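Local coordinates for solute-binding periplasmic protein of iron/siderophore ABC transporter (Yersinia pestis, PDB 6B2Y), which probably binds a chelated iron complex in the periplasm and hands it to an ABC transporter for uptake into the cell, at residues Leu60-Leu65 and Asp163-Pro168; Pro130-Phe135 and Lys181-Glu186; Gly240-Gln245 and Val340-Ser345. All coordinates share one frame; numbering follows the deposited sequence.

Contact 1: Leu60-Leu65 and Asp163-Pro168; sequences LGEGRL and DFRNSP
Two loops at the C-terminal ends of parallel strands in the N-terminal lobe of a periplasmic binding protein meet here, and a water joins Glu-62 to Arg-165. OE1 of Glu-62 and NH1 of Arg-165 stand 4.5 Å apart, too far for a salt bridge. Water 1 bridges the pair instead, donating to the other carboxylate oxygen, Glu-62 OE2, over 2.7 Å and accepting from Arg-165 NH1 over 2.6 Å, where it lies at the guanidinium edge, in its plane. Extended beyond CB (chi2 175°), Glu-62 presents its carboxylate to the water. Arg-165 suits its place because it has several N-H groups to spend: NH2 bonds to the carbonyl of Leu-137 and makes a weak bond to Asn-166 OD1. The opposite charges probably stabilise each other through the water.

Beside this polar bridge, Leu-65 CD2 meets Phe-164 CE2 at 4.2 Å, near the ring plane and at its edge, an apolar pair suited to a buried place. Asp-163 shapes the 163-168 loop: its OD1 accepts from Arg-165 N, above the carboxylate plane, in an Asx turn, and through its syn lone pair from Asn-166 N (2.8 Å), completing an Asx motif. OD2 takes Ser-167 N at 3.0 Å. Ser-167 is the N-cap residue of helix 168-182, which packs on Phe-164 through Thr-172, Ser-175 and Met-176; Ala-68 of helix 66-70 touches the same ring, and Leu-60 pairs with Gly-83 of strand 81-85.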
loop_
_atom_site.group_PDB
_atom_site.type_symbol
_atom_site.label_atom_id
_atom_site.label_comp_id
_atom_site.label_asym_id
_atom_site.label_seq_id
_atom_site.Cartn_x
_atom_site.Cartn_y
_atom_site.Cartn_z
ATOM N N LEU A 60 5.143 -3.076 15.752
ATOM C CA LEU A 60 4.393 -3.167 14.504
ATOM C C LEU A 60 4.069 -4.633 14.237
ATOM O O LEU A 60 4.953 -5.410 13.852
ATOM C CB LEU A 60 5.182 -2.535 13.362
ATOM C CG LEU A 60 5.453 -1.043 13.603
ATOM C CD1 LEU A 60 6.214 -0.469 12.438
ATOM C CD2 LEU A 60 4.132 -0.277 13.847
ATOM N N GLY A 61 2.799 -5.002 14.434
ATOM C CA GLY A 61 2.358 -6.381 14.251
ATOM C C GLY A 61 2.341 -6.838 12.804
ATOM O O GLY A 61 2.378 -8.049 12.546
ATOM N N GLU A 62 2.237 -5.898 11.866
ATOM C CA GLU A 62 2.496 -6.114 10.443
ATOM C C GLU A 62 3.557 -5.107 10.018
ATOM O O GLU A 62 3.397 -3.903 10.238
ATOM C CB GLU A 62 1.207 -5.956 9.623
ATOM C CG GLU A 62 0.034 -6.715 10.237
ATOM C CD GLU A 62 -1.292 -6.500 9.530
ATOM O OE1 GLU A 62 -1.318 -5.869 8.448
ATOM O OE2 GLU A 62 -2.311 -7.000 10.054
ATOM N N GLY A 63 4.654 -5.599 9.436
ATOM C CA GLY A 63 5.825 -4.751 9.256
ATOM C C GLY A 63 5.552 -3.531 8.397
ATOM O O GLY A 63 6.083 -2.443 8.651
ATOM N N ARG A 64 4.715 -3.686 7.383
ATOM C CA ARG A 64 4.480 -2.590 6.458
ATOM C C ARG A 64 3.566 -1.513 7.039
ATOM O O ARG A 64 3.362 -0.484 6.393
ATOM C CB ARG A 64 3.953 -3.152 5.139
ATOM C CG ARG A 64 5.095 -3.826 4.328
ATOM C CD ARG A 64 4.578 -4.652 3.175
ATOM N NE ARG A 64 3.911 -5.864 3.635
ATOM C CZ ARG A 64 3.269 -6.713 2.836
ATOM N NH1 ARG A 64 3.200 -6.481 1.531
ATOM N NH2 ARG A 64 2.693 -7.795 3.342
ATOM N N LEU A 65 3.071 -1.682 8.268
ATOM C CA LEU A 65 2.451 -0.551 8.959
ATOM C C LEU A 65 3.458 0.547 9.250
ATOM O O LEU A 65 3.068 1.655 9.634
ATOM C CB LEU A 65 1.771 -1.030 10.249
ATOM C CG LEU A 65 0.483 -1.798 9.935
ATOM C CD1 LEU A 65 -0.131 -2.450 11.174
ATOM C CD2 LEU A 65 -0.534 -0.879 9.225
ATOM N N ASP A 163 -6.929 0.046 9.227
ATOM C CA ASP A 163 -7.173 -0.589 7.936
ATOM C C ASP A 163 -6.837 0.368 6.797
ATOM O O ASP A 163 -7.428 1.453 6.696
ATOM C CB ASP A 163 -8.621 -1.051 7.778
ATOM C CG ASP A 163 -8.875 -1.651 6.394
ATOM O OD1 ASP A 163 -8.117 -2.555 5.995
ATOM O OD2 ASP A 163 -9.812 -1.189 5.704
ATOM N N PHE A 164 -5.913 -0.069 5.937
ATOM C CA PHE A 164 -5.616 0.538 4.641
ATOM C C PHE A 164 -5.836 -0.439 3.503
ATOM O O PHE A 164 -5.556 -0.103 2.342
ATOM C CB PHE A 164 -4.160 1.030 4.592
ATOM C CG PHE A 164 -3.805 1.971 5.694
ATOM C CD1 PHE A 164 -4.291 3.275 5.686
ATOM C CD2 PHE A 164 -3.000 1.544 6.754
ATOM C CE1 PHE A 164 -3.961 4.158 6.687
ATOM C CE2 PHE A 164 -2.669 2.415 7.767
ATOM C CZ PHE A 164 -3.155 3.722 7.741
ATOM N N ARG A 165 -6.324 -1.640 3.802
ATOM C CA ARG A 165 -6.343 -2.749 2.860
ATOM C C ARG A 165 -7.746 -3.133 2.423
ATOM O O ARG A 165 -7.996 -3.315 1.229
ATOM C CB ARG A 165 -5.656 -3.974 3.489
ATOM C CG ARG A 165 -5.153 -4.995 2.442
ATOM C CD ARG A 165 -4.812 -6.350 3.082
ATOM N NE ARG A 165 -5.950 -6.814 3.864
ATOM C CZ ARG A 165 -5.923 -7.033 5.172
ATOM N NH1 ARG A 165 -4.786 -6.872 5.844
ATOM N NH2 ARG A 165 -7.026 -7.434 5.797
ATOM N N ASN A 166 -8.669 -3.299 3.371
ATOM C CA ASN A 166 -10.006 -3.769 3.024
ATOM C C ASN A 166 -10.780 -2.697 2.276
ATOM O O ASN A 166 -11.274 -2.915 1.161
ATOM C CB ASN A 166 -10.760 -4.182 4.289
ATOM C CG ASN A 166 -10.125 -5.370 4.976
ATOM O OD1 ASN A 166 -9.252 -6.021 4.416
ATOM N ND2 ASN A 166 -10.577 -5.673 6.196
ATOM N N SER A 167 -10.911 -1.523 2.884
ATOM C CA SER A 167 -11.667 -0.422 2.295
ATOM C C SER A 167 -10.875 0.863 2.450
ATOM O O SER A 167 -11.183 1.697 3.312
ATOM C CB SER A 167 -13.040 -0.316 2.962
ATOM O OG SER A 167 -13.590 -1.626 3.114
ATOM N N PRO A 168 -9.850 1.072 1.619
ATOM C CA PRO A 168 -9.047 2.296 1.768
ATOM C C PRO A 168 -9.823 3.571 1.486
ATOM O O PRO A 168 -9.468 4.618 2.038
ATOM C CB PRO A 168 -7.888 2.097 0.773
ATOM C CG PRO A 168 -8.336 1.032 -0.169
ATOM C CD PRO A 168 -9.298 0.161 0.591
HETATM O O HOH W 1 -4.362 -7.466 8.323
#

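Contact 2: Pro130-Phe135 and Lys181-Glu186; sequences PDIAIF and KALHRE
Leu-183 meets two isoleucines of strand 132-136 in different ways. Against Ile-132 it crosses at a slant, its CD2 lying 3.9 Å from Ile-132 CG2; against Ile-134 the side chains run end to end, with Leu-183 CD1 4.0 Å from Ile-134 CD1. The two methyls of one leucine are thus divided between residues two apart on the strand, on the same face of the sheet. Ile-132 also divides its branches: with CG1 anti to the backbone N (chi1 -166°), CD1 is carried to Ala-182 CB at 3.9 Å, while CG2 is left for the leucine. The same CD1 methyl lies against the buried carbonyl oxygen of Ala-182, which has no hydrogen-bond partner in the model. Beta-branched isoleucine suits an extended strand, and the small Ala-182 lets the last turn of helix 168-182 come close.

Leu-183 leaves helical geometry, its carbonyl bonded by Arg-80. His-184 follows with positive phi (59°) and bonds through NE2 to the carbonyl of Pro-52. Ile-58 of neighbouring strand 58-60 touches both isoleucines and Leu-183. With helix 147-154 covering the opposite face through Ala-133 and Phe-135, the arrangement is that of a three-layer alpha/beta/alpha sandwich.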
loop_
_atom_site.group_PDB
_atom_site.type_symbol
_atom_site.label_atom_id
_atom_site.label_comp_id
_atom_site.label_asym_id
_atom_site.label_seq_id
_atom_site.Cartn_x
_atom_site.Cartn_y
_atom_site.Cartn_z
ATOM N N PRO A 130 6.727 -3.317 25.193
ATOM C CA PRO A 130 6.007 -2.415 24.291
ATOM C C PRO A 130 4.925 -1.637 25.029
ATOM O O PRO A 130 4.273 -2.160 25.938
ATOM C CB PRO A 130 5.413 -3.367 23.247
ATOM C CG PRO A 130 5.178 -4.623 23.997
ATOM C CD PRO A 130 6.281 -4.715 25.031
ATOM N N ASP A 131 4.768 -0.361 24.643
ATOM C CA ASP A 131 3.688 0.490 25.144
ATOM C C ASP A 131 2.391 0.261 24.374
ATOM O O ASP A 131 1.304 0.516 24.902
ATOM C CB ASP A 131 4.057 1.977 25.013
ATOM C CG ASP A 131 5.212 2.398 25.905
ATOM O OD1 ASP A 131 5.359 1.834 27.009
ATOM O OD2 ASP A 131 5.963 3.316 25.502
ATOM N N ILE A 132 2.493 -0.194 23.129
ATOM C CA ILE A 132 1.355 -0.315 22.227
ATOM C C ILE A 132 1.786 -1.180 21.050
ATOM O O ILE A 132 2.974 -1.213 20.695
ATOM C CB ILE A 132 0.879 1.078 21.764
ATOM C CG1 ILE A 132 -0.501 1.001 21.113
ATOM C CG2 ILE A 132 1.906 1.725 20.825
ATOM C CD1 ILE A 132 -1.182 2.345 21.013
ATOM N N ALA A 133 0.838 -1.894 20.444
ATOM C CA ALA A 133 1.075 -2.670 19.233
ATOM C C ALA A 133 -0.008 -2.345 18.210
ATOM O O ALA A 133 -1.161 -2.113 18.577
ATOM C CB ALA A 133 1.089 -4.177 19.528
ATOM N N ILE A 134 0.362 -2.315 16.933
ATOM C CA ILE A 134 -0.564 -1.942 15.863
ATOM C C ILE A 134 -0.692 -3.115 14.903
ATOM O O ILE A 134 0.323 -3.710 14.517
ATOM C CB ILE A 134 -0.085 -0.683 15.114
ATOM C CG1 ILE A 134 0.224 0.450 16.104
ATOM C CG2 ILE A 134 -1.116 -0.251 14.102
ATOM C CD1 ILE A 134 1.034 1.578 15.501
ATOM N N PHE A 135 -1.930 -3.458 14.534
ATOM C CA PHE A 135 -2.202 -4.473 13.521
ATOM C C PHE A 135 -3.205 -3.944 12.512
ATOM O O PHE A 135 -3.855 -2.921 12.726
ATOM C CB PHE A 135 -2.770 -5.762 14.125
ATOM C CG PHE A 135 -1.803 -6.512 14.979
ATOM C CD1 PHE A 135 -1.557 -6.109 16.283
ATOM C CD2 PHE A 135 -1.168 -7.641 14.493
ATOM C CE1 PHE A 135 -0.677 -6.809 17.079
ATOM C CE2 PHE A 135 -0.296 -8.341 15.290
ATOM C CZ PHE A 135 -0.053 -7.929 16.577
ATOM N N LYS A 181 -3.919 9.761 17.300
ATOM C CA LYS A 181 -4.386 9.775 18.682
ATOM C C LYS A 181 -3.649 8.742 19.533
ATOM O O LYS A 181 -3.198 9.048 20.649
ATOM C CB LYS A 181 -5.901 9.546 18.706
ATOM C CG LYS A 181 -6.554 9.698 20.073
ATOM C CD LYS A 181 -8.061 9.698 19.971
ATOM C CE LYS A 181 -8.691 9.890 21.335
ATOM N NZ LYS A 181 -10.190 9.923 21.305
ATOM N N ALA A 182 -3.516 7.512 19.026
ATOM C CA ALA A 182 -2.903 6.445 19.808
ATOM C C ALA A 182 -1.414 6.674 20.017
ATOM O O ALA A 182 -0.857 6.221 21.018
ATOM C CB ALA A 182 -3.118 5.094 19.123
ATOM N N LEU A 183 -0.751 7.351 19.087
ATOM C CA LEU A 183 0.691 7.548 19.182
ATOM C C LEU A 183 1.057 8.966 19.586
ATOM O O LEU A 183 2.241 9.319 19.546
ATOM C CB LEU A 183 1.360 7.194 17.860
ATOM C CG LEU A 183 1.014 5.789 17.374
ATOM C CD1 LEU A 183 1.632 5.502 16.033
ATOM C CD2 LEU A 183 1.480 4.774 18.424
ATOM N N HIS A 184 0.062 9.784 19.942
ATOM C CA HIS A 184 0.274 11.142 20.434
ATOM C C HIS A 184 1.015 11.997 19.403
ATOM O O HIS A 184 1.957 12.721 19.716
ATOM C CB HIS A 184 0.993 11.110 21.784
ATOM C CG HIS A 184 0.257 10.327 22.815
ATOM N ND1 HIS A 184 -0.982 10.708 23.292
ATOM C CD2 HIS A 184 0.564 9.171 23.449
ATOM C CE1 HIS A 184 -1.398 9.828 24.183
ATOM N NE2 HIS A 184 -0.485 8.879 24.287
ATOM N N ARG A 185 0.559 11.920 18.157
ATOM C CA ARG A 185 1.035 12.773 17.068
ATOM C C ARG A 185 -0.153 13.345 16.291
ATOM O O ARG A 185 -0.228 13.257 15.063
ATOM C CB ARG A 185 1.965 11.997 16.142
ATOM C CG ARG A 185 3.211 11.458 16.834
ATOM C CD ARG A 185 4.197 12.584 17.118
ATOM N NE ARG A 185 5.486 12.068 17.582
ATOM C CZ ARG A 185 5.736 11.702 18.837
ATOM N NH1 ARG A 185 4.785 11.786 19.748
ATOM N NH2 ARG A 185 6.938 11.242 19.178
ATOM N N GLU A 186 -1.085 13.966 17.012
ATOM C CA GLU A 186 -2.348 14.382 16.398
ATOM C C GLU A 186 -2.145 15.441 15.315
ATOM O O GLU A 186 -2.842 15.437 14.294
ATOM C CB GLU A 186 -3.299 14.905 17.475
ATOM C CG GLU A 186 -3.862 13.825 18.374
ATOM C CD GLU A 186 -3.058 13.597 19.643
ATOM O OE1 GLU A 186 -3.650 13.030 20.584
ATOM O OE2 GLU A 186 -1.849 13.974 19.708
#

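Contact 3: Gly240-Gln245 and Val340-Ser345; sequences GDFIDQ and VLAIQS
With chi1 of -49°, Phe-242 sets its ring carbon CG anti to its own carbonyl carbon, and Ile-343 places CG1 in the equivalent way (chi1 -66°), which brings the ring of one helix against the branch of the other. The two side chains cross at about a right angle: Phe-242 CD1 comes to 3.6 Å from Ile-343 CG1, an oblique approach, and Phe-242 CB follows at 3.8 Å from the same carbon. On the other ortho side of the ring, CD2 lies 4.1 Å from Ala-342 CB. The small alanine suits this place beside a broad aromatic, and the CA atoms of Phe-242 and Ile-343 approach to 5.1 Å.

One turn further along helix 239-245, the chain of Gln-245, extended beyond CG, carries its amide obliquely across the end of Ile-343, with NE2 3.4 Å from Ile-343 CD1. The amide's polar partner within its own helix is the carbonyl of Asp-241, reached by a weak bond of 3.5 Å. The short helix segments cross at -45° with axes 8.7 Å apart at closest approach. Leu-169 of helix 168-182 and Val-200 of helix 186-207 also lie on Gln-245. The contact is mainly apolar, Phe-242 against Ala-342 and Ile-343, the residue most covered, with one amide nitrogen set against a methyl, so what holds these two segments together is van der Waals packing.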
loop_
_atom_site.group_PDB
_atom_site.type_symbol
_atom_site.label_atom_id
_atom_site.label_comp_id
_atom_site.label_asym_id
_atom_site.label_seq_id
_atom_site.Cartn_x
_atom_site.Cartn_y
_atom_site.Cartn_z
ATOM N N GLY A 240 -9.569 -1.814 -5.922
ATOM C CA GLY A 240 -10.846 -1.468 -6.527
ATOM C C GLY A 240 -11.321 -0.086 -6.125
ATOM O O GLY A 240 -11.880 0.654 -6.940
ATOM N N ASP A 241 -11.099 0.288 -4.855
ATOM C CA ASP A 241 -11.440 1.637 -4.409
ATOM C C ASP A 241 -10.699 2.696 -5.221
ATOM O O ASP A 241 -11.245 3.774 -5.501
ATOM C CB ASP A 241 -11.109 1.800 -2.916
ATOM C CG ASP A 241 -12.152 1.171 -2.007
ATOM O OD1 ASP A 241 -13.146 0.612 -2.528
ATOM O OD2 ASP A 241 -11.983 1.249 -0.767
ATOM N N PHE A 242 -9.432 2.436 -5.563
ATOM C CA PHE A 242 -8.674 3.426 -6.330
ATOM C C PHE A 242 -9.200 3.534 -7.749
ATOM O O PHE A 242 -9.235 4.633 -8.322
ATOM C CB PHE A 242 -7.186 3.068 -6.380
ATOM C CG PHE A 242 -6.588 2.725 -5.041
ATOM C CD1 PHE A 242 -7.100 3.257 -3.865
ATOM C CD2 PHE A 242 -5.478 1.884 -4.973
ATOM C CE1 PHE A 242 -6.533 2.931 -2.637
ATOM C CE2 PHE A 242 -4.915 1.560 -3.759
ATOM C CZ PHE A 242 -5.445 2.073 -2.598
ATOM N N ILE A 243 -9.557 2.399 -8.346
ATOM C CA ILE A 243 -10.174 2.421 -9.669
ATOM C C ILE A 243 -11.433 3.282 -9.656
ATOM O O ILE A 243 -11.606 4.166 -10.511
ATOM C CB ILE A 243 -10.475 0.989 -10.135
ATOM C CG1 ILE A 243 -9.157 0.255 -10.389
ATOM C CG2 ILE A 243 -11.333 0.990 -11.404
ATOM C CD1 ILE A 243 -9.349 -1.235 -10.640
ATOM N N ASP A 244 -12.316 3.042 -8.677
ATOM C CA ASP A 244 -13.552 3.817 -8.533
ATOM C C ASP A 244 -13.261 5.313 -8.462
ATOM O O ASP A 244 -13.840 6.105 -9.215
ATOM C CB ASP A 244 -14.331 3.383 -7.277
ATOM C CG ASP A 244 -14.822 1.937 -7.327
ATOM O OD1 ASP A 244 -14.695 1.262 -8.369
ATOM O OD2 ASP A 244 -15.342 1.454 -6.293
ATOM N N GLN A 245 -12.382 5.727 -7.540
ATOM C CA GLN A 245 -12.133 7.153 -7.359
ATOM C C GLN A 245 -11.488 7.771 -8.587
ATOM O O GLN A 245 -11.678 8.962 -8.857
ATOM C CB GLN A 245 -11.239 7.395 -6.140
ATOM C CG GLN A 245 -11.913 7.083 -4.815
ATOM C CD GLN A 245 -10.973 7.281 -3.631
ATOM O OE1 GLN A 245 -11.006 8.317 -2.973
ATOM N NE2 GLN A 245 -10.144 6.280 -3.355
ATOM N N VAL A 340 -2.660 7.518 -2.114
ATOM C CA VAL A 340 -3.113 8.620 -2.964
ATOM C C VAL A 340 -2.263 8.694 -4.230
ATOM O O VAL A 340 -2.738 9.138 -5.287
ATOM C CB VAL A 340 -3.118 9.954 -2.184
ATOM C CG1 VAL A 340 -1.755 10.272 -1.587
ATOM C CG2 VAL A 340 -3.621 11.130 -3.068
ATOM N N LEU A 341 -1.004 8.246 -4.163
ATOM C CA LEU A 341 -0.187 8.250 -5.371
ATOM C C LEU A 341 -0.701 7.262 -6.403
ATOM O O LEU A 341 -0.581 7.503 -7.612
ATOM C CB LEU A 341 1.269 7.946 -5.026
ATOM C CG LEU A 341 1.876 8.970 -4.069
ATOM C CD1 LEU A 341 3.194 8.458 -3.490
ATOM C CD2 LEU A 341 2.074 10.295 -4.762
ATOM N N ALA A 342 -1.280 6.144 -5.963
ATOM C CA ALA A 342 -1.885 5.226 -6.918
ATOM C C ALA A 342 -3.184 5.792 -7.478
ATOM O O ALA A 342 -3.483 5.630 -8.670
ATOM C CB ALA A 342 -2.135 3.867 -6.260
ATOM N N ILE A 343 -3.982 6.451 -6.635
ATOM C CA ILE A 343 -5.227 7.037 -7.129
ATOM C C ILE A 343 -4.946 8.050 -8.230
ATOM O O ILE A 343 -5.608 8.050 -9.284
ATOM C CB ILE A 343 -6.010 7.668 -5.972
ATOM C CG1 ILE A 343 -6.472 6.581 -4.995
ATOM C CG2 ILE A 343 -7.186 8.466 -6.502
ATOM C CD1 ILE A 343 -6.921 7.193 -3.655
ATOM N N GLN A 344 -3.939 8.898 -8.020
ATOM C CA GLN A 344 -3.593 9.917 -9.009
ATOM C C GLN A 344 -3.022 9.285 -10.270
ATOM O O GLN A 344 -3.338 9.721 -11.387
ATOM C CB GLN A 344 -2.602 10.921 -8.420
ATOM C CG GLN A 344 -3.195 11.873 -7.396
ATOM C CD GLN A 344 -2.215 12.960 -7.007
ATOM O OE1 GLN A 344 -1.028 12.896 -7.347
ATOM N NE2 GLN A 344 -2.694 13.954 -6.300
ATOM N N SER A 345 -2.175 8.261 -10.117
ATOM C CA SER A 345 -1.611 7.594 -11.289
ATOM C C SER A 345 -2.700 6.911 -12.112
ATOM O O SER A 345 -2.709 7.013 -13.345
ATOM C CB SER A 345 -0.550 6.573 -10.866
ATOM O OG SER A 345 0.633 7.226 -10.446
#

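Overall arrangement
Contacts 1 and 2 both belong to the N-terminal lobe, with centres 14 Å apart, and they interlock: Gly-61 N lies 2.8 Å from Ile-134 O, a probable hydrogen bond, and Leu-65 CD1 packs 3.6 Å from the same oxygen. Helix 168-182 begins at contact 1 and ends at contact 2. Contact 1 also reaches contact 3, its centre 17 Å away, where Pro-168 CG lies 3.6 Å from Phe-242 CE1. Contacts 2 and 3 do not touch, their nearest atoms being about 16 Å apart. Sodium ions lie about 6 Å from the Gln-245 side chain and about 12 Å from that of Leu-65; in this apo form they need not mark the chelate site.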